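Local structure of MIP07328p (Drosophila melanogaster, 6FKK) at residues D81-R92 / P146-F157. The protein is a semaphorin, probably an axon guidance cue that repels by binding semaphorin receptors; this chain holds its extracellular sema and PSI domains. Numbering follows the deposited sequence.
Sequences DCHNYLRVYALR and PYSPAHNSTYAF. With NAG (2-acetamido-2-deoxy-beta-D-glucopyranose), chain E.
Tyr155 sets its hydroxyl against strand 86-91 and donates a hydrogen bond to Tyr89 O, 3.0 Å from OH. The hydroxyl lies in the carbonyl plane, on a lone pair. With CG of Tyr155 between its backbone N and carbonyl carbon (chi1 72°), the ring reaches across to Val88 and Tyr89. Val88 covers one face of this ring, with CG1 4.0 Å above its centre. Further along, Ala90 CB lies over a face of the Phe157 ring, 3.6 Å from CD1. Strands 86-91 and 154-157 run nearly parallel but belong to different sheets. They are the first strands of two successive blades of the sema beta-propeller. The blades meet here through side chains, with no backbone-to-backbone hydrogen bonds between the two segments. At the other end Pro149 lies on the Tyr85 ring, its CB 3.8 Å from the ring centroid. Arg87 meets Pro149, whose O lies at the edge of the guanidinium, in its plane; the NH2 bond to it is weak (3.4 Å, 166°). The guanidinium is steadied by NH1 to Leu86 O and by NH2 to Tyr27 O. His151 brings CE1 over one guanidinium face, 3.8 Å from NH2, with the planes 15° apart. Next to His151, Asn152 carries an N-linked NAG. The Tyr85 hydroxyl is hydrogen-bonded to Trp80 O, and Cys82 is disulfide-bonded to Cys72.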
# COMPACT_ATOMS: atom_id res chain seq x y z
N ASP A 81 14.44 -17.38 -11.64
CA ASP A 81 14.93 -16.71 -10.44
C ASP A 81 16.31 -16.09 -10.66
O ASP A 81 16.61 -15.04 -10.08
CB ASP A 81 14.98 -17.69 -9.27
CG ASP A 81 13.65 -17.81 -8.55
OD1 ASP A 81 12.89 -16.81 -8.52
OD2 ASP A 81 13.37 -18.89 -8.01
N CYS A 82 17.14 -16.71 -11.49
CA CYS A 82 18.52 -16.25 -11.71
C CYS A 82 18.53 -15.16 -12.78
O CYS A 82 19.05 -15.32 -13.89
CB CYS A 82 19.42 -17.42 -12.07
SG CYS A 82 19.57 -18.66 -10.76
N HIS A 83 17.94 -14.02 -12.42
CA HIS A 83 17.97 -12.81 -13.22
C HIS A 83 18.17 -11.62 -12.28
O HIS A 83 18.32 -11.79 -11.07
CB HIS A 83 16.70 -12.66 -14.06
CG HIS A 83 16.72 -13.43 -15.34
ND1 HIS A 83 17.19 -12.90 -16.52
CD2 HIS A 83 16.32 -14.69 -15.63
CE1 HIS A 83 17.09 -13.80 -17.48
NE2 HIS A 83 16.56 -14.90 -16.97
N ASN A 84 18.16 -10.42 -12.85
CA ASN A 84 18.35 -9.19 -12.08
C ASN A 84 17.06 -8.39 -12.14
O ASN A 84 16.86 -7.56 -13.03
CB ASN A 84 19.53 -8.39 -12.62
CG ASN A 84 19.84 -7.18 -11.76
OD1 ASN A 84 19.54 -7.15 -10.57
ND2 ASN A 84 20.45 -6.17 -12.37
N TYR A 85 16.17 -8.64 -11.18
CA TYR A 85 14.92 -7.91 -11.06
C TYR A 85 15.18 -6.63 -10.28
O TYR A 85 15.50 -6.68 -9.09
CB TYR A 85 13.85 -8.76 -10.39
CG TYR A 85 13.49 -10.01 -11.16
CD1 TYR A 85 14.20 -11.19 -10.98
CD2 TYR A 85 12.44 -10.02 -12.06
CE1 TYR A 85 13.88 -12.34 -11.68
CE2 TYR A 85 12.10 -11.16 -12.77
CZ TYR A 85 12.83 -12.31 -12.57
OH TYR A 85 12.50 -13.45 -13.28
N LEU A 86 15.04 -5.48 -10.94
CA LEU A 86 15.25 -4.21 -10.27
C LEU A 86 14.06 -3.90 -9.37
O LEU A 86 12.91 -4.00 -9.79
CB LEU A 86 15.46 -3.09 -11.29
CG LEU A 86 16.85 -3.01 -11.92
CD1 LEU A 86 17.04 -4.04 -13.02
CD2 LEU A 86 17.12 -1.61 -12.45
N ARG A 87 14.35 -3.52 -8.12
CA ARG A 87 13.30 -3.38 -7.12
C ARG A 87 13.42 -2.13 -6.25
O ARG A 87 12.53 -1.90 -5.43
CB ARG A 87 13.28 -4.62 -6.21
CG ARG A 87 12.70 -5.86 -6.86
CD ARG A 87 11.20 -5.71 -7.07
NE ARG A 87 10.60 -6.91 -7.64
CZ ARG A 87 10.37 -7.08 -8.94
NH1 ARG A 87 10.70 -6.13 -9.81
NH2 ARG A 87 9.81 -8.20 -9.37
N VAL A 88 14.48 -1.34 -6.38
CA VAL A 88 14.69 -0.18 -5.52
C VAL A 88 15.15 0.99 -6.38
O VAL A 88 16.17 0.89 -7.08
CB VAL A 88 15.73 -0.45 -4.41
CG1 VAL A 88 15.98 0.81 -3.60
CG2 VAL A 88 15.26 -1.58 -3.51
N TYR A 89 14.42 2.10 -6.32
CA TYR A 89 14.80 3.34 -6.99
C TYR A 89 14.64 4.51 -6.02
O TYR A 89 13.68 4.56 -5.25
CB TYR A 89 13.96 3.60 -8.25
CG TYR A 89 14.04 5.03 -8.73
CD1 TYR A 89 15.16 5.50 -9.41
CD2 TYR A 89 13.00 5.92 -8.51
CE1 TYR A 89 15.24 6.81 -9.85
CE2 TYR A 89 13.07 7.24 -8.95
CZ TYR A 89 14.19 7.67 -9.61
OH TYR A 89 14.26 8.98 -10.05
N ALA A 90 15.58 5.45 -6.08
CA ALA A 90 15.53 6.64 -5.25
C ALA A 90 16.34 7.74 -5.91
O ALA A 90 17.44 7.49 -6.40
CB ALA A 90 16.05 6.36 -3.84
N LEU A 91 15.78 8.95 -5.92
CA LEU A 91 16.47 10.13 -6.44
C LEU A 91 17.19 10.79 -5.27
O LEU A 91 16.57 11.48 -4.46
CB LEU A 91 15.49 11.07 -7.12
CG LEU A 91 16.03 12.38 -7.72
CD1 LEU A 91 17.04 12.09 -8.81
CD2 LEU A 91 14.89 13.23 -8.25
N ARG A 92 18.50 10.58 -5.19
CA ARG A 92 19.28 11.08 -4.07
C ARG A 92 19.30 12.60 -4.05
O ARG A 92 19.08 13.25 -5.07
CB ARG A 92 20.71 10.53 -4.13
CG ARG A 92 20.84 9.07 -3.75
CD ARG A 92 22.27 8.74 -3.39
NE ARG A 92 22.71 9.49 -2.22
CZ ARG A 92 23.98 9.75 -1.93
NH1 ARG A 92 24.94 9.33 -2.74
NH2 ARG A 92 24.28 10.45 -0.84
N PRO A 146 15.89 -7.03 -1.80
CA PRO A 146 15.53 -8.44 -1.68
C PRO A 146 16.32 -9.31 -2.66
O PRO A 146 16.94 -8.83 -3.61
CB PRO A 146 14.03 -8.46 -2.02
CG PRO A 146 13.83 -7.26 -2.87
CD PRO A 146 14.78 -6.22 -2.33
N TYR A 147 16.28 -10.61 -2.40
CA TYR A 147 16.97 -11.58 -3.24
C TYR A 147 16.09 -12.12 -4.36
O TYR A 147 16.61 -12.51 -5.41
CB TYR A 147 17.46 -12.76 -2.39
CG TYR A 147 18.61 -12.45 -1.46
CD1 TYR A 147 18.42 -11.66 -0.33
CD2 TYR A 147 19.87 -12.97 -1.68
CE1 TYR A 147 19.46 -11.38 0.53
CE2 TYR A 147 20.92 -12.70 -0.83
CZ TYR A 147 20.71 -11.90 0.28
OH TYR A 147 21.75 -11.63 1.13
N SER A 148 14.78 -12.14 -4.15
CA SER A 148 13.83 -12.74 -5.07
C SER A 148 12.83 -11.69 -5.57
O SER A 148 12.56 -10.71 -4.87
CB SER A 148 13.07 -13.88 -4.38
OG SER A 148 12.05 -14.41 -5.21
N PRO A 149 12.29 -11.87 -6.78
CA PRO A 149 11.24 -10.95 -7.25
C PRO A 149 9.95 -11.02 -6.45
O PRO A 149 9.03 -10.25 -6.75
CB PRO A 149 11.00 -11.41 -8.70
CG PRO A 149 11.50 -12.82 -8.74
CD PRO A 149 12.67 -12.85 -7.81
N ALA A 150 9.85 -11.90 -5.46
CA ALA A 150 8.66 -11.99 -4.64
C ALA A 150 8.36 -10.65 -3.97
O ALA A 150 9.24 -10.03 -3.39
CB ALA A 150 8.83 -13.09 -3.58
N HIS A 151 7.10 -10.22 -4.08
CA HIS A 151 6.67 -8.93 -3.54
C HIS A 151 6.34 -9.05 -2.05
O HIS A 151 5.23 -8.79 -1.59
CB HIS A 151 5.48 -8.40 -4.33
CG HIS A 151 5.70 -8.34 -5.81
ND1 HIS A 151 6.45 -7.35 -6.41
CD2 HIS A 151 5.27 -9.15 -6.81
CE1 HIS A 151 6.47 -7.56 -7.72
NE2 HIS A 151 5.76 -8.64 -7.98
N ASN A 152 7.36 -9.46 -1.28
CA ASN A 152 7.25 -9.59 0.16
C ASN A 152 7.93 -8.45 0.92
O ASN A 152 7.79 -8.38 2.14
CB ASN A 152 7.85 -10.93 0.62
CG ASN A 152 9.35 -11.01 0.35
OD1 ASN A 152 9.85 -10.32 -0.54
ND2 ASN A 152 10.06 -11.84 1.10
N SER A 153 8.64 -7.57 0.22
CA SER A 153 9.49 -6.57 0.86
C SER A 153 9.24 -5.20 0.25
O SER A 153 8.81 -5.07 -0.90
CB SER A 153 10.98 -6.94 0.71
OG SER A 153 11.35 -7.04 -0.65
N THR A 154 9.52 -4.16 1.04
CA THR A 154 9.28 -2.78 0.65
C THR A 154 10.42 -1.90 1.15
O THR A 154 11.35 -2.37 1.82
CB THR A 154 7.93 -2.28 1.19
OG1 THR A 154 7.61 -1.02 0.59
CG2 THR A 154 7.99 -2.11 2.70
N TYR A 155 10.36 -0.61 0.82
CA TYR A 155 11.40 0.33 1.22
C TYR A 155 10.82 1.73 1.21
O TYR A 155 9.69 1.96 0.77
CB TYR A 155 12.62 0.24 0.29
CG TYR A 155 12.38 0.81 -1.09
CD1 TYR A 155 11.76 0.05 -2.08
CD2 TYR A 155 12.76 2.11 -1.40
CE1 TYR A 155 11.54 0.57 -3.34
CE2 TYR A 155 12.55 2.63 -2.66
CZ TYR A 155 11.93 1.86 -3.63
OH TYR A 155 11.71 2.38 -4.89
N ALA A 156 11.63 2.68 1.68
CA ALA A 156 11.24 4.09 1.70
C ALA A 156 12.50 4.93 1.87
O ALA A 156 13.28 4.70 2.79
CB ALA A 156 10.24 4.38 2.82
N PHE A 157 12.68 5.90 0.97
CA PHE A 157 13.83 6.80 1.00
C PHE A 157 13.41 8.09 1.69
O PHE A 157 12.67 8.90 1.12
CB PHE A 157 14.35 7.06 -0.41
CG PHE A 157 15.72 7.69 -0.45
CD1 PHE A 157 16.85 6.91 -0.36
CD2 PHE A 157 15.86 9.06 -0.60
CE1 PHE A 157 18.11 7.47 -0.40
CE2 PHE A 157 17.12 9.64 -0.65
CZ PHE A 157 18.24 8.84 -0.55
C1 NAG E . 9.60 -12.70 2.16
C2 NAG E . 9.98 -14.14 1.77
C3 NAG E . 9.79 -15.11 2.95
C4 NAG E . 10.47 -14.58 4.20
C5 NAG E . 9.96 -13.18 4.50
C6 NAG E . 10.61 -12.56 5.72
C7 NAG E . 7.91 -14.78 0.58
C8 NAG E . 7.34 -15.25 -0.72
N2 NAG E . 9.24 -14.59 0.61
O3 NAG E . 10.33 -16.37 2.60
O4 NAG E . 10.18 -15.43 5.30
O5 NAG E . 10.26 -12.33 3.39
O6 NAG E . 10.85 -13.53 6.73
O7 NAG E . 7.20 -14.58 1.57